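Local coordinates for beta-galactosidase (Geobacillus stearothermophilus, PDB 4OIF), which hydrolyses beta-D-galactosides, removing terminal non-reducing beta-D-galactose residues, as an intracellular family GH42 enzyme that assembles as a homotrimer, at the interface of chains A and B. Residues are numbered along the deposited sequence; one frame, centred on the assembly and turned at random. Chains: chain A/B, Beta-galactosidase.

The interface of chains A and B. Residues chain A 192, 194-196; chain B 25, 53, 365, 367-368, 370.
A:Trp192 and A:Trp196, both with left-handed backbone torsions, lie in the segment that follows helix 184-191 and enters the 3-10 helix 195-197; it presses against the end of the 3-10 helix 23-25, at B:Gln25, and loops carrying B:Phe53 and B:Gly367. This subunit contact of the homotrimer is centred about 14 Å from B:Glu322, the predicted nucleophile of chain B. A:Trp192 suits its place because one flat ring offers both an apolar face and an N-H. Its face lies against the backbone of B:Gly367, and glycine suits this spot, since its bare CA can lie close to the CB of A:Trp192. At the ring edge NE1 donates to the amide oxygen OE1 of B:Gln25 (3.0 Å, 165° at the hydrogen), with ring and amide planes nearly perpendicular. The hydroxyl OG of B:Ser365 reaches the same OE1 at 2.9 Å; two donors thus grip OE1, the indole N-H from above the carbonyl plane and the hydroxyl within it, on a lone pair. B:Gln25 pairs this acceptor with an apolar stem, beside which A:Ser194 tucks, small enough to fit and with a hydroxyl OG that shares a water with the B:Gln25 backbone oxygen.

A:Phe195 has CG anti to its backbone N (chi1 178°), which points the ring into chain B, with CD2 toward B:Ser368 CB (3.6 Å), CD1 toward B:Gln25 NE2 and the tip CZ toward B:Glu370, whose carboxylate would suit the rim hydrogens. B:Ser368 OG also reaches, through another water, the carbonyl oxygens of A:Trp192 and A:Phe195. B:Phe53 offers a flat apolar face to the indole rim of A:Trp196, with CD1 above the phenyl centre. Beside it, a water joins the indole NE1 of A:Trp196 (2.9 Å) to the carboxylate OE1 of B:Glu370 (2.8 Å).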
loop_
_atom_site.group_PDB
_atom_site.type_symbol
_atom_site.label_atom_id
_atom_site.label_comp_id
_atom_site.label_asym_id
_atom_site.label_seq_id
_atom_site.Cartn_x
_atom_site.Cartn_y
_atom_site.Cartn_z
ATOM N N TRP A 192 -10.736 -4.083 30.520
ATOM C CA TRP A 192 -11.252 -2.707 30.600
ATOM C C TRP A 192 -12.364 -2.466 29.568
ATOM O O TRP A 192 -12.332 -1.491 28.806
ATOM C CB TRP A 192 -10.114 -1.687 30.416
ATOM C CG TRP A 192 -10.386 -0.363 31.085
ATOM C CD1 TRP A 192 -10.810 0.781 30.484
ATOM C CD2 TRP A 192 -10.276 -0.062 32.489
ATOM N NE1 TRP A 192 -10.967 1.778 31.419
ATOM C CE2 TRP A 192 -10.648 1.287 32.657
ATOM C CE3 TRP A 192 -9.896 -0.801 33.613
ATOM C CZ2 TRP A 192 -10.651 1.916 33.902
ATOM C CZ3 TRP A 192 -9.895 -0.179 34.846
ATOM C CH2 TRP A 192 -10.273 1.168 34.982
ATOM N N SER A 194 -15.406 -1.593 29.901
ATOM C CA SER A 194 -16.295 -0.461 30.131
ATOM C C SER A 194 -16.083 0.632 29.087
ATOM O O SER A 194 -17.019 1.317 28.683
ATOM C CB SER A 194 -16.084 0.108 31.533
ATOM O OG SER A 194 -14.707 0.305 31.784
ATOM N N PHE A 195 -14.834 0.786 28.665
ATOM C CA PHE A 195 -14.453 1.719 27.616
ATOM C C PHE A 195 -15.207 1.419 26.310
ATOM O O PHE A 195 -15.211 0.283 25.834
ATOM C CB PHE A 195 -12.932 1.645 27.413
ATOM C CG PHE A 195 -12.415 2.521 26.317
ATOM C CD1 PHE A 195 -12.264 3.885 26.514
ATOM C CD2 PHE A 195 -12.066 1.979 25.086
ATOM C CE1 PHE A 195 -11.780 4.699 25.500
ATOM C CE2 PHE A 195 -11.577 2.793 24.068
ATOM C CZ PHE A 195 -11.437 4.152 24.278
ATOM N N TRP A 196 -15.857 2.437 25.753
ATOM C CA TRP A 196 -16.638 2.301 24.516
ATOM C C TRP A 196 -17.759 1.261 24.632
ATOM O O TRP A 196 -18.141 0.637 23.644
ATOM C CB TRP A 196 -15.721 1.963 23.329
ATOM C CG TRP A 196 -14.896 3.134 22.885
ATOM C CD1 TRP A 196 -14.947 4.396 23.379
ATOM C CD2 TRP A 196 -13.896 3.143 21.864
ATOM N NE1 TRP A 196 -14.040 5.200 22.731
ATOM C CE2 TRP A 196 -13.383 4.453 21.792
ATOM C CE3 TRP A 196 -13.374 2.167 21.011
ATOM C CZ2 TRP A 196 -12.369 4.813 20.903
ATOM C CZ3 TRP A 196 -12.368 2.530 20.122
ATOM C CH2 TRP A 196 -11.876 3.838 20.078
ATOM N N GLN B 25 -16.131 3.852 34.118
ATOM C CA GLN B 25 -15.012 2.922 34.035
ATOM C C GLN B 25 -14.379 2.702 35.405
ATOM O O GLN B 25 -13.453 1.904 35.540
ATOM C CB GLN B 25 -13.964 3.432 33.042
ATOM C CG GLN B 25 -14.462 3.525 31.604
ATOM C CD GLN B 25 -13.533 4.342 30.737
ATOM O OE1 GLN B 25 -12.350 4.463 31.030
ATOM N NE2 GLN B 25 -14.070 4.934 29.684
ATOM N N PHE B 53 -20.172 7.026 26.293
ATOM C CA PHE B 53 -20.149 5.597 26.026
ATOM C C PHE B 53 -20.593 4.784 27.226
ATOM O O PHE B 53 -20.001 3.751 27.535
ATOM C CB PHE B 53 -18.754 5.170 25.579
ATOM C CG PHE B 53 -18.273 5.902 24.360
ATOM C CD1 PHE B 53 -18.746 5.557 23.098
ATOM C CD2 PHE B 53 -17.375 6.958 24.475
ATOM C CE1 PHE B 53 -18.311 6.243 21.969
ATOM C CE2 PHE B 53 -16.941 7.648 23.355
ATOM C CZ PHE B 53 -17.399 7.288 22.100
ATOM N N SER B 365 -7.979 6.212 30.700
ATOM C CA SER B 365 -8.529 4.874 30.866
ATOM C C SER B 365 -7.402 3.914 31.221
ATOM O O SER B 365 -6.310 3.998 30.661
ATOM C CB SER B 365 -9.246 4.415 29.593
ATOM O OG SER B 365 -10.292 5.304 29.236
ATOM N N GLY B 367 -7.179 0.712 30.731
ATOM C CA GLY B 367 -6.919 -0.221 29.651
ATOM C C GLY B 367 -7.644 0.144 28.375
ATOM O O GLY B 367 -8.298 1.203 28.294
ATOM N N SER B 368 -7.493 -0.737 27.385
ATOM C CA SER B 368 -8.175 -0.650 26.096
ATOM C C SER B 368 -7.565 0.459 25.205
ATOM O O SER B 368 -6.530 1.063 25.539
ATOM C CB SER B 368 -9.685 -0.435 26.299
ATOM O OG SER B 368 -10.408 -1.012 25.229
ATOM N N GLU B 370 -7.554 3.526 24.218
ATOM C CA GLU B 370 -7.071 4.879 24.451
ATOM C C GLU B 370 -6.442 5.063 25.825
ATOM O O GLU B 370 -6.376 6.177 26.330
ATOM C CB GLU B 370 -8.209 5.888 24.247
ATOM C CG GLU B 370 -8.577 6.099 22.774
ATOM C CD GLU B 370 -9.783 7.020 22.572
ATOM O OE1 GLU B 370 -10.523 7.288 23.539
ATOM O OE2 GLU B 370 -10.006 7.470 21.433
HETATM O O HOH W 1 -13.563 -0.251 34.226
HETATM O O HOH W 2 -13.293 7.921 23.509
HETATM O O HOH W 3 -13.174 -1.638 25.900
#